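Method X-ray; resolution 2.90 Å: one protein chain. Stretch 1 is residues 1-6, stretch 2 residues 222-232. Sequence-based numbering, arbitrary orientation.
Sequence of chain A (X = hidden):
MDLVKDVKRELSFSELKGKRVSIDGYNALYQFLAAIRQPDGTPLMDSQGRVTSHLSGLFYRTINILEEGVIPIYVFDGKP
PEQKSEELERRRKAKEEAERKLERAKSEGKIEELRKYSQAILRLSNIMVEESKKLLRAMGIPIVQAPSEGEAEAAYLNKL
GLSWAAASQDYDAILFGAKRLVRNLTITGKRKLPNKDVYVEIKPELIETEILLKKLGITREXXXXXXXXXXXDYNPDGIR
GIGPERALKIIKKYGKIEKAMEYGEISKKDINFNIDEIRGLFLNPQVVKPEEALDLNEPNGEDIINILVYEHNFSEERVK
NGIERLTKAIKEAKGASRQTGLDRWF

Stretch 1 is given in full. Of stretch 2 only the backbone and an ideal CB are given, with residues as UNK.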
# COMPACT_ATOMS: atom_id res chain seq x y z
N MET A 1 -9.27 41.71 -3.46
CA MET A 1 -7.99 41.18 -2.94
C MET A 1 -7.64 41.73 -1.55
O MET A 1 -8.01 42.85 -1.20
CB MET A 1 -6.84 41.41 -3.94
CG MET A 1 -6.84 42.74 -4.71
SD MET A 1 -6.48 42.55 -6.49
CE MET A 1 -4.71 42.50 -6.60
N ASP A 2 -6.94 40.91 -0.77
CA ASP A 2 -6.44 41.28 0.56
C ASP A 2 -4.93 41.04 0.67
O ASP A 2 -4.23 41.83 1.30
CB ASP A 2 -7.17 40.50 1.65
CG ASP A 2 -6.54 40.69 3.02
OD1 ASP A 2 -6.76 41.75 3.64
OD2 ASP A 2 -5.83 39.77 3.48
N LEU A 3 -4.46 39.93 0.10
CA LEU A 3 -3.04 39.74 -0.21
C LEU A 3 -2.82 39.11 -1.60
O LEU A 3 -3.08 37.93 -1.83
CB LEU A 3 -2.31 38.95 0.88
CG LEU A 3 -1.95 39.61 2.22
CD1 LEU A 3 -1.00 38.71 3.02
CD2 LEU A 3 -1.33 40.98 2.05
N VAL A 4 -2.39 39.96 -2.53
CA VAL A 4 -1.89 39.54 -3.84
C VAL A 4 -0.52 40.20 -4.00
O VAL A 4 -0.18 40.78 -5.04
CB VAL A 4 -2.81 39.95 -4.99
CG1 VAL A 4 -4.03 39.03 -5.04
CG2 VAL A 4 -3.22 41.41 -4.83
N LYS A 5 0.23 40.12 -2.92
CA LYS A 5 1.62 40.49 -2.90
C LYS A 5 2.34 39.16 -2.76
O LYS A 5 3.24 39.01 -1.94
CB LYS A 5 1.88 41.40 -1.70
CG LYS A 5 0.91 42.58 -1.60
CD LYS A 5 0.81 43.10 -0.18
CE LYS A 5 2.04 43.92 0.17
NZ LYS A 5 2.43 43.76 1.60
N ASP A 6 1.92 38.20 -3.58
CA ASP A 6 2.46 36.84 -3.54
C ASP A 6 2.87 36.28 -4.90
O ASP A 6 2.10 36.26 -5.87
CB ASP A 6 1.46 35.88 -2.89
CG ASP A 6 1.24 36.17 -1.42
OD1 ASP A 6 2.22 36.46 -0.71
OD2 ASP A 6 0.08 36.11 -0.97
N UNK A 222 6.70 45.17 9.50
CA UNK A 222 6.29 45.95 8.33
C UNK A 222 5.07 45.36 7.62
O UNK A 222 4.17 46.11 7.21
CB UNK A 222 7.45 46.05 7.34
N UNK A 223 5.04 44.03 7.48
CA UNK A 223 3.89 43.36 6.86
C UNK A 223 2.63 43.55 7.69
O UNK A 223 1.54 43.70 7.13
CB UNK A 223 4.17 41.87 6.68
N UNK A 224 2.77 43.57 9.01
CA UNK A 224 1.65 43.88 9.90
C UNK A 224 1.11 45.27 9.57
O UNK A 224 -0.10 45.44 9.42
CB UNK A 224 2.08 43.80 11.37
N UNK A 225 2.01 46.24 9.44
CA UNK A 225 1.62 47.62 9.12
C UNK A 225 0.95 47.72 7.75
O UNK A 225 0.02 48.50 7.57
CB UNK A 225 2.84 48.54 9.16
N UNK A 226 1.44 46.92 6.80
CA UNK A 226 0.82 46.83 5.48
C UNK A 226 -0.58 46.24 5.62
O UNK A 226 -1.54 46.73 5.02
CB UNK A 226 1.67 45.98 4.53
N UNK A 227 -0.69 45.20 6.45
CA UNK A 227 -1.98 44.61 6.79
C UNK A 227 -2.95 45.61 7.37
O UNK A 227 -4.14 45.57 7.07
CB UNK A 227 -1.79 43.46 7.78
N UNK A 228 -2.44 46.52 8.20
CA UNK A 228 -3.24 47.60 8.78
C UNK A 228 -3.74 48.56 7.69
O UNK A 228 -4.89 48.99 7.70
CB UNK A 228 -2.42 48.36 9.82
N UNK A 229 -2.86 48.88 6.74
CA UNK A 229 -3.21 49.81 5.67
C UNK A 229 -4.18 49.19 4.68
O UNK A 229 -5.00 49.90 4.09
CB UNK A 229 -1.95 50.27 4.94
N UNK A 230 -4.09 47.87 4.49
CA UNK A 230 -5.05 47.15 3.65
C UNK A 230 -6.35 46.98 4.41
O UNK A 230 -7.39 47.49 3.99
CB UNK A 230 -4.50 45.79 3.22
N UNK A 231 -6.29 46.27 5.53
CA UNK A 231 -7.45 46.07 6.38
C UNK A 231 -7.52 44.69 7.00
O UNK A 231 -7.65 43.69 6.30
CB UNK A 231 -8.73 46.33 5.58
N UNK A 232 -7.45 44.66 8.33
CA UNK A 232 -7.63 43.45 9.11
C UNK A 232 -9.03 43.47 9.71
O UNK A 232 -9.81 44.38 9.43
CB UNK A 232 -6.56 43.33 10.20

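Backbone angles place 222 to 230 in a helix, with i to i+4 hydrogen bonds such as that from the amide N of 226 to the carbonyl O of 222 (2.9 Å). Stretch 1 is irregular, so the test at each position is whether CA-to-CB points toward it and what lies within reach.

At position 222 nothing of stretch 1 comes within 5.5 Å of the ideal CB; many side chains would do, and Gln222 makes no contact. Position 223 also has an empty CB neighbourhood, and its CA-to-CB bond runs sideways. A short side chain would miss stretch 1, whereas a longer one, apolar or polar, could reach the Lys5 amine. The residue is Leu223; with chi1 t and chi2 p its end comes nearer, leaving CD1 3.6 Å from Lys5 NZ.

Positions 224 and 225 are out of reach, so stretch 1 does not discriminate between side chains there. They are Ile224 and Asp225, the latter with both carboxylate oxygens hydrogen-bonded elsewhere in the structure.

Position 226 points toward stretch 1, and its ideal CB already lies 3.8 Å from Lys5 NZ. The nearby charge would favour an acidic or polar group, yet the space also admits a compact aliphatic one. The deposited Ile226 takes the second course: its CG2 is 3.0 Å from Lys5 NZ, a tight contact that offers the amine no acceptor.

At position 227 CA-to-CB is sideways, and an ideal CB would be crowded by the carbonyl O of 224 at 3.1 Å. Glycine would relieve that crowding, though a small residue such as alanine is not excluded; the deposited residue is Gly227. Positions 228 and 229 are out of reach; Ile228 and Leu229 touch nothing in stretch 1.

Position 230 points toward stretch 1, with its ideal CB 4.4 Å from Asp2 O. Leu3 offers methyl groups and Lys5 an aliphatic stem, which suits a branched or long apolar side chain; a donor could alternatively address Asp2. Ile230, chi1 m and chi2 t, sets CD1 3.9 Å from Leu3 CD2, 4.3 Å from Lys5 CD and 3.4 Å from Asp2 O. Its CG2 lies 3.6 Å from Asp2 OD1, so one side chain meets three residues without a hydrogen bond.

Position 231 leaves the helix with phi 143° and psi 116°. A CB there would jam against the preceding carbonyl O, which by itself calls for glycine. Gly231 brings its O within 3.4 Å of Asp2 OD1, but both are acceptors and do not bond.

At position 232 CA-to-CB is sideways and stretch 1 imposes little; the side chain of Thr232 comes no closer than 6.6 Å, from CG2 to Asp2 OD1.

Stretch 2, residues 222-232: QLIDIGILIGT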
# COMPACT_ATOMS: atom_id res chain seq x y z
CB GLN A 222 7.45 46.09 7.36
CG GLN A 222 8.46 47.14 7.76
CD GLN A 222 9.44 47.45 6.66
OE1 GLN A 222 9.47 48.57 6.14
NE2 GLN A 222 10.25 46.47 6.28
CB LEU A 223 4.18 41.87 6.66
CG LEU A 223 3.19 41.04 5.83
CD1 LEU A 223 2.99 41.60 4.43
CD2 LEU A 223 3.68 39.61 5.75
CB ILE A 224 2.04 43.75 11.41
CG1 ILE A 224 2.29 42.28 11.76
CG2 ILE A 224 0.93 44.32 12.30
CD1 ILE A 224 3.13 42.06 13.00
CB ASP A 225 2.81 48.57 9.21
CG ASP A 225 3.05 49.07 10.63
OD1 ASP A 225 3.10 48.24 11.57
OD2 ASP A 225 3.19 50.30 10.81
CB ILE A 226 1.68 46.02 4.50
CG1 ILE A 226 2.95 46.81 4.14
CG2 ILE A 226 0.89 45.68 3.24
CD1 ILE A 226 4.08 45.97 3.59
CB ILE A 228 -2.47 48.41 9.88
CG1 ILE A 228 -1.76 47.49 10.89
CG2 ILE A 228 -3.39 49.41 10.60
CD1 ILE A 228 -2.63 46.42 11.54
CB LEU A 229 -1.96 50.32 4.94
CG LEU A 229 -0.98 51.23 5.68
CD1 LEU A 229 0.06 51.74 4.70
CD2 LEU A 229 -1.67 52.41 6.38
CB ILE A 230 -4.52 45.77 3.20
CG1 ILE A 230 -3.28 45.94 2.31
CG2 ILE A 230 -5.60 44.99 2.44
CD1 ILE A 230 -2.51 44.66 2.11
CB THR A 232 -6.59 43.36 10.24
OG1 THR A 232 -6.94 44.26 11.29
CG2 THR A 232 -5.20 43.73 9.71
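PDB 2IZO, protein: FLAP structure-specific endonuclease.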